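Local coordinates for putative protein-disulfide isomerase (Pseudomonas syringae pv. tomato, PDB 3GN3) that is of unknown function but probably acts on thiols or disulfides of other proteins, as a putative disulfide isomerase of the DsbA family, at residues V86-A89 and V90-R94; G167-S170 and G171-V174. One frame throughout, in Å; residues are numbered along the deposited sequence.

Interaction 1. Residues V86-A89 and V90-R94; sequences VMTA and VASHR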
ATOM      1  N   VAL A  86      -8.735 -25.519  14.421  1.00 33.86           N
ATOM      2  CA  VAL A  86      -8.284 -24.494  15.388  1.00 33.26           C
ATOM      3  C   VAL A  86      -9.051 -23.166  15.248  1.00 32.45           C
ATOM      4  O   VAL A  86      -9.498 -22.604  16.268  1.00 32.40           O
ATOM      5  CB  VAL A  86      -6.725 -24.248  15.379  1.00 33.58           C
ATOM      6  CG1 VAL A  86      -6.367 -23.006  16.233  1.00 32.50           C
ATOM      7  CG2 VAL A  86      -5.964 -25.495  15.874  1.00 32.75           C
ATOM      8  N   MET A  87      -9.205 -22.677  14.009  1.00 31.68           N
ATOM      9  CA  MET A  87     -10.016 -21.451  13.753  1.00 31.34           C
ATOM     10  C   MET A  87     -11.452 -21.626  14.267  1.00 31.63           C
ATOM     11  O   MET A  87     -11.968 -20.754  14.966  1.00 31.41           O
ATOM     12  CB  MET A  87      -9.995 -21.018  12.280  1.00 30.65           C
ATOM     13  CG  MET A  87      -8.629 -20.522  11.817  1.00 28.68           C
ATOM     14  SD  MET A  87      -8.673 -19.633  10.263  1.00 23.45           S
ATOM     15  CE  MET A  87      -8.044 -20.783   9.126  1.00 25.99           C
ATOM     16  N   THR A  88     -12.058 -22.783  13.972  1.00 31.76           N
ATOM     17  CA  THR A  88     -13.404 -23.101  14.458  1.00 31.88           C
ATOM     18  C   THR A  88     -13.487 -23.093  15.983  1.00 32.70           C
ATOM     19  O   THR A  88     -14.435 -22.544  16.552  1.00 33.26           O
ATOM     20  CB  THR A  88     -13.909 -24.470  13.945  1.00 31.94           C
ATOM     21  OG1 THR A  88     -13.819 -24.518  12.512  1.00 31.07           O
ATOM     22  CG2 THR A  88     -15.356 -24.723  14.410  1.00 29.61           C
ATOM     23  N   ALA A  89     -12.503 -23.700  16.651  1.00 33.17           N
ATOM     24  CA  ALA A  89     -12.520 -23.737  18.122  1.00 33.55           C
ATOM     25  C   ALA A  89     -12.408 -22.331  18.723  1.00 33.90           C
ATOM     26  O   ALA A  89     -13.122 -21.998  19.691  1.00 34.45           O
ATOM     27  CB  ALA A  89     -11.435 -24.670  18.662  1.00 33.35           C
ATOM     28  N   VAL A  90     -11.533 -21.504  18.140  1.00 33.92           N
ATOM     29  CA  VAL A  90     -11.385 -20.106  18.589  1.00 33.90           C
ATOM     30  C   VAL A  90     -12.675 -19.327  18.293  1.00 34.14           C
ATOM     31  O   VAL A  90     -13.256 -18.697  19.184  1.00 33.54           O
ATOM     32  CB  VAL A  90     -10.119 -19.416  17.970  1.00 33.77           C
ATOM     33  CG1 VAL A  90     -10.090 -17.927  18.287  1.00 32.79           C
ATOM     34  CG2 VAL A  90      -8.843 -20.082  18.477  1.00 33.22           C
ATOM     35  N   ALA A  91     -13.133 -19.417  17.046  1.00 34.79           N
ATOM     36  CA  ALA A  91     -14.375 -18.768  16.607  1.00 35.52           C
ATOM     37  C   ALA A  91     -15.581 -19.072  17.512  1.00 36.29           C
ATOM     38  O   ALA A  91     -16.268 -18.143  17.948  1.00 36.38           O
ATOM     39  CB  ALA A  91     -14.669 -19.120  15.165  1.00 35.05           C
ATOM     40  N   SER A  92     -15.814 -20.356  17.811  1.00 37.04           N
ATOM     41  CA  SER A  92     -16.909 -20.789  18.704  1.00 38.22           C
ATOM     42  C   SER A  92     -16.826 -20.257  20.120  1.00 38.79           C
ATOM     43  O   SER A  92     -17.847 -20.061  20.764  1.00 38.75           O
ATOM     44  CB  SER A  92     -16.945 -22.298  18.806  1.00 38.30           C
ATOM     45  OG  SER A  92     -17.017 -22.867  17.524  1.00 40.75           O
ATOM     46  N   HIS A  93     -15.610 -20.067  20.617  1.00 39.84           N
ATOM     47  CA  HIS A  93     -15.398 -19.534  21.961  1.00 40.69           C
ATOM     48  C   HIS A  93     -14.644 -18.202  21.872  1.00 41.20           C
ATOM     49  O   HIS A  93     -13.713 -17.950  22.643  1.00 41.54           O
ATOM     50  CB  HIS A  93     -14.599 -20.538  22.793  1.00 40.68           C
ATOM     51  CG  HIS A  93     -15.258 -21.876  22.927  1.00 42.05           C
ATOM     52  ND1 HIS A  93     -15.040 -22.905  22.032  1.00 41.71           N
ATOM     53  CD2 HIS A  93     -16.122 -22.356  23.856  1.00 41.15           C
ATOM     54  CE1 HIS A  93     -15.734 -23.962  22.413  1.00 41.72           C
ATOM     55  NE2 HIS A  93     -16.396 -23.656  23.517  1.00 42.13           N
ATOM     56  N   ARG A  94     -15.050 -17.361  20.923  1.00 41.70           N
ATOM     57  CA  ARG A  94     -14.327 -16.143  20.590  1.00 42.47           C
ATOM     58  C   ARG A  94     -14.042 -15.305  21.821  1.00 43.42           C
ATOM     59  O   ARG A  94     -12.888 -14.936  22.109  1.00 43.26           O
ATOM     60  CB  ARG A  94     -15.101 -15.324  19.560  1.00 41.96           C
ATOM     61  CG  ARG A  94     -14.248 -14.280  18.900  1.00 41.50           C
ATOM     62  CD  ARG A  94     -15.069 -13.175  18.306  1.00 40.59           C
ATOM     63  NE  ARG A  94     -15.878 -12.516  19.324  1.00 41.52           N
ATOM     64  CZ  ARG A  94     -15.428 -11.604  20.177  1.00 40.45           C
ATOM     65  NH1 ARG A  94     -14.164 -11.224  20.154  1.00 41.03           N
ATOM     66  NH2 ARG A  94     -16.247 -11.083  21.064  1.00 40.07           N
TER
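Val90 and Val86 meet one turn apart near the C-terminal end of helix 79-92, in the helical part of a DsbA-family protein. Four successive backbone carbonyls, from Val86 to Ala89, are satisfied here by the residues four places on. The first two bonds are plain helix bonds. Val90 N gives its proton to Val86 O, and Ala91 N lies 2.7 Å from Met87 O. Val86 CG1 and Val90 CG2 stand 4.4 Å apart, on the side packed against Ile119 of helix 112-123.

Nearer the end, side chains join in and each carbonyl takes two donors. Thr88 O accepts from Ser92 N at 2.9 Å and from Ser92 OG at 2.8 Å. The two donors arrive from opposite faces of the carbonyl plane. The serine hydroxyl can do this because OG sits beside its own backbone N (chi1 -54°), which folds it back along the helix. Thr88 OG1 does the same one turn earlier, bonding to Lys84 O.

His93 is the first residue to leave helical backbone angles. Its N still reaches Ala89 O, at 3.3 Å and with an N-H...O angle of 143°. The imidazole adds a second donor to the same oxygen. Its ring stacks with Tyr122, while the edge carrying ND1 is turned to the helix. This bond is consistent with a proton on ND1. ND1 approaches Ala89 O in the carbonyl plane, 3.2 Å away, and the oxygen lies only 2° out of the imidazole plane.

Interaction 2. Residues G167-S170 and G171-V174; sequences GMSS and GDPV. With SO4 (sulfate ion), chain C.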
ATOM      1  N   GLY A 167     -16.872  -2.798  -0.840  1.00 32.67           N
ATOM      2  CA  GLY A 167     -18.309  -3.048  -0.723  1.00 32.95           C
ATOM      3  C   GLY A 167     -18.686  -4.359  -0.044  1.00 33.50           C
ATOM      4  O   GLY A 167     -19.740  -4.437   0.565  1.00 34.22           O
ATOM      5  N   MET A 168     -17.866  -5.406  -0.130  1.00 33.21           N
ATOM      6  CA  MET A 168     -18.288  -6.692   0.477  1.00 32.69           C
ATOM      7  C   MET A 168     -18.224  -6.641   1.993  1.00 32.99           C
ATOM      8  O   MET A 168     -17.428  -5.914   2.552  1.00 32.64           O
ATOM      9  CB  MET A 168     -17.499  -7.879  -0.062  1.00 32.00           C
ATOM     10  CG  MET A 168     -17.591  -8.013  -1.554  1.00 29.50           C
ATOM     11  SD  MET A 168     -16.677  -9.444  -2.010  1.00 23.49           S
ATOM     12  CE  MET A 168     -16.506  -9.080  -3.685  1.00 28.87           C
ATOM     13  N   SER A 169     -19.089  -7.407   2.651  1.00 33.55           N
ATOM     14  CA  SER A 169     -19.232  -7.326   4.100  1.00 33.84           C
ATOM     15  C   SER A 169     -19.584  -8.685   4.728  1.00 34.02           C
ATOM     16  O   SER A 169     -20.111  -9.562   4.054  1.00 34.80           O
ATOM     17  CB  SER A 169     -20.271  -6.257   4.437  1.00 33.44           C
ATOM     18  OG  SER A 169     -20.817  -6.468   5.724  1.00 35.17           O
ATOM     19  N   SER A 170     -19.277  -8.863   6.011  1.00 34.38           N
ATOM     20  CA  SER A 170     -19.552 -10.124   6.718  1.00 34.90           C
ATOM     21  C   SER A 170     -21.038 -10.325   6.970  1.00 35.53           C
ATOM     22  O   SER A 170     -21.500 -11.459   7.100  1.00 35.52           O
ATOM     23  CB  SER A 170     -18.800 -10.197   8.041  1.00 34.51           C
ATOM     24  OG  SER A 170     -19.110  -9.087   8.847  1.00 34.87           O
ATOM     25  N   GLY A 171     -21.774  -9.213   7.035  1.00 36.08           N
ATOM     26  CA  GLY A 171     -23.227  -9.230   7.042  1.00 35.99           C
ATOM     27  C   GLY A 171     -23.866  -9.676   5.730  1.00 36.45           C
ATOM     28  O   GLY A 171     -25.023 -10.069   5.724  1.00 37.27           O
ATOM     29  N   ASP A 172     -23.154  -9.619   4.609  1.00 36.31           N
ATOM     30  CA  ASP A 172     -23.791  -9.964   3.337  1.00 36.47           C
ATOM     31  C   ASP A 172     -24.395 -11.367   3.341  1.00 36.72           C
ATOM     32  O   ASP A 172     -23.836 -12.289   3.947  1.00 36.54           O
ATOM     33  CB  ASP A 172     -22.812  -9.871   2.166  1.00 36.51           C
ATOM     34  CG  ASP A 172     -22.404  -8.457   1.854  1.00 36.81           C
ATOM     35  OD1 ASP A 172     -23.050  -7.521   2.374  1.00 36.25           O
ATOM     36  OD2 ASP A 172     -21.418  -8.287   1.095  1.00 36.61           O
ATOM     37  N   PRO A 173     -25.551 -11.531   2.661  1.00 36.66           N
ATOM     38  CA  PRO A 173     -26.012 -12.884   2.336  1.00 36.09           C
ATOM     39  C   PRO A 173     -24.982 -13.536   1.413  1.00 36.30           C
ATOM     40  O   PRO A 173     -24.458 -12.876   0.491  1.00 36.34           O
ATOM     41  CB  PRO A 173     -27.323 -12.645   1.570  1.00 35.97           C
ATOM     42  CG  PRO A 173     -27.718 -11.234   1.849  1.00 35.52           C
ATOM     43  CD  PRO A 173     -26.519 -10.479   2.280  1.00 36.19           C
ATOM     44  N   VAL A 174     -24.700 -14.815   1.647  1.00 36.08           N
ATOM     45  CA  VAL A 174     -23.719 -15.543   0.829  1.00 36.08           C
ATOM     46  C   VAL A 174     -24.035 -15.422  -0.671  1.00 36.68           C
ATOM     47  O   VAL A 174     -23.124 -15.377  -1.511  1.00 37.35           O
ATOM     48  CB  VAL A 174     -23.596 -17.025   1.295  1.00 36.10           C
ATOM     49  CG1 VAL A 174     -22.736 -17.864   0.352  1.00 34.23           C
ATOM     50  CG2 VAL A 174     -23.041 -17.079   2.714  1.00 35.64           C
TER
HETATM   51  S   SO4 C 180     -17.720  -6.119   7.857  1.00 65.30           S
HETATM   52  O1  SO4 C 180     -18.542  -4.984   7.416  1.00 65.34           O
HETATM   53  O2  SO4 C 180     -16.282  -5.805   7.819  1.00 66.52           O
HETATM   54  O3  SO4 C 180     -18.088  -6.525   9.208  1.00 65.96           O
HETATM   55  O4  SO4 C 180     -17.958  -7.232   6.960  1.00 65.69           O
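A type I beta turn from Ser169 to Asp172 shapes the loop between strand 163-164 and helix 174-181, and a sulfate ion sits against its first half. Across the turn, Asp172 N bonds to Ser169 O at 3.1 Å. The donor stands well above the carbonyl plane, 68° out of it. The same oxygen also accepts from Trp177 NE1.

The Asp172 side chain closes the loop a second time. Its CG lies beside the backbone N (chi1 -69°), and this brings OD2 back to the start of the turn. There Ser169 N bonds to OD2 at 2.9 Å, meeting it from above the carboxylate plane. Lys176 of the following helix makes a salt bridge to the same oxygen. Ser169 OG accepts a bond from Gly171 N at 3.2 Å.

The sulfate, probably from the crystallisation liquor, lies beside the two serines. Ser170 N points at O4 with an N-H...O angle of 163°, though the modelled separation is too short to be trusted. Ser170 OG is 2.8 Å from O3 and 2.9 Å from O4. Ser169 OG lies 3.2 Å from both O1 and O4. Each hydroxyl has one proton and two possible sulfate acceptors, so the choice is not settled.

Two negative groups thus lie near one turn, each met by different donors. The aspartate is met by an amide and a lysine. The sulfate lies among serine hydroxyls and a backbone amide, with the bonding not settled. A positive charge on Lys176 would probably stabilise the ionised form of Asp172.

How the interactions relate
The contacts lie in series along the chain, with centres about 20 Å apart and nearest atoms about 11 Å apart, and do not touch. Interaction 1 is mostly buried, packed between helices 27-33, 63-73 and 112-123. Interaction 2 is partly exposed and farther from the centre of the chain. Both reach helix 27-33: Ala91 and Arg94 touch Val30, and Ser170 touches Phe28, Lys31 and Ala32. Interaction 1 ends a helix, and its polar side chains donate to carbonyl oxygens. Interaction 2 precedes a helix, and there a carboxylate and a hydroxyl accept from backbone amides. Anions enter the chemistry of interaction 2 alone.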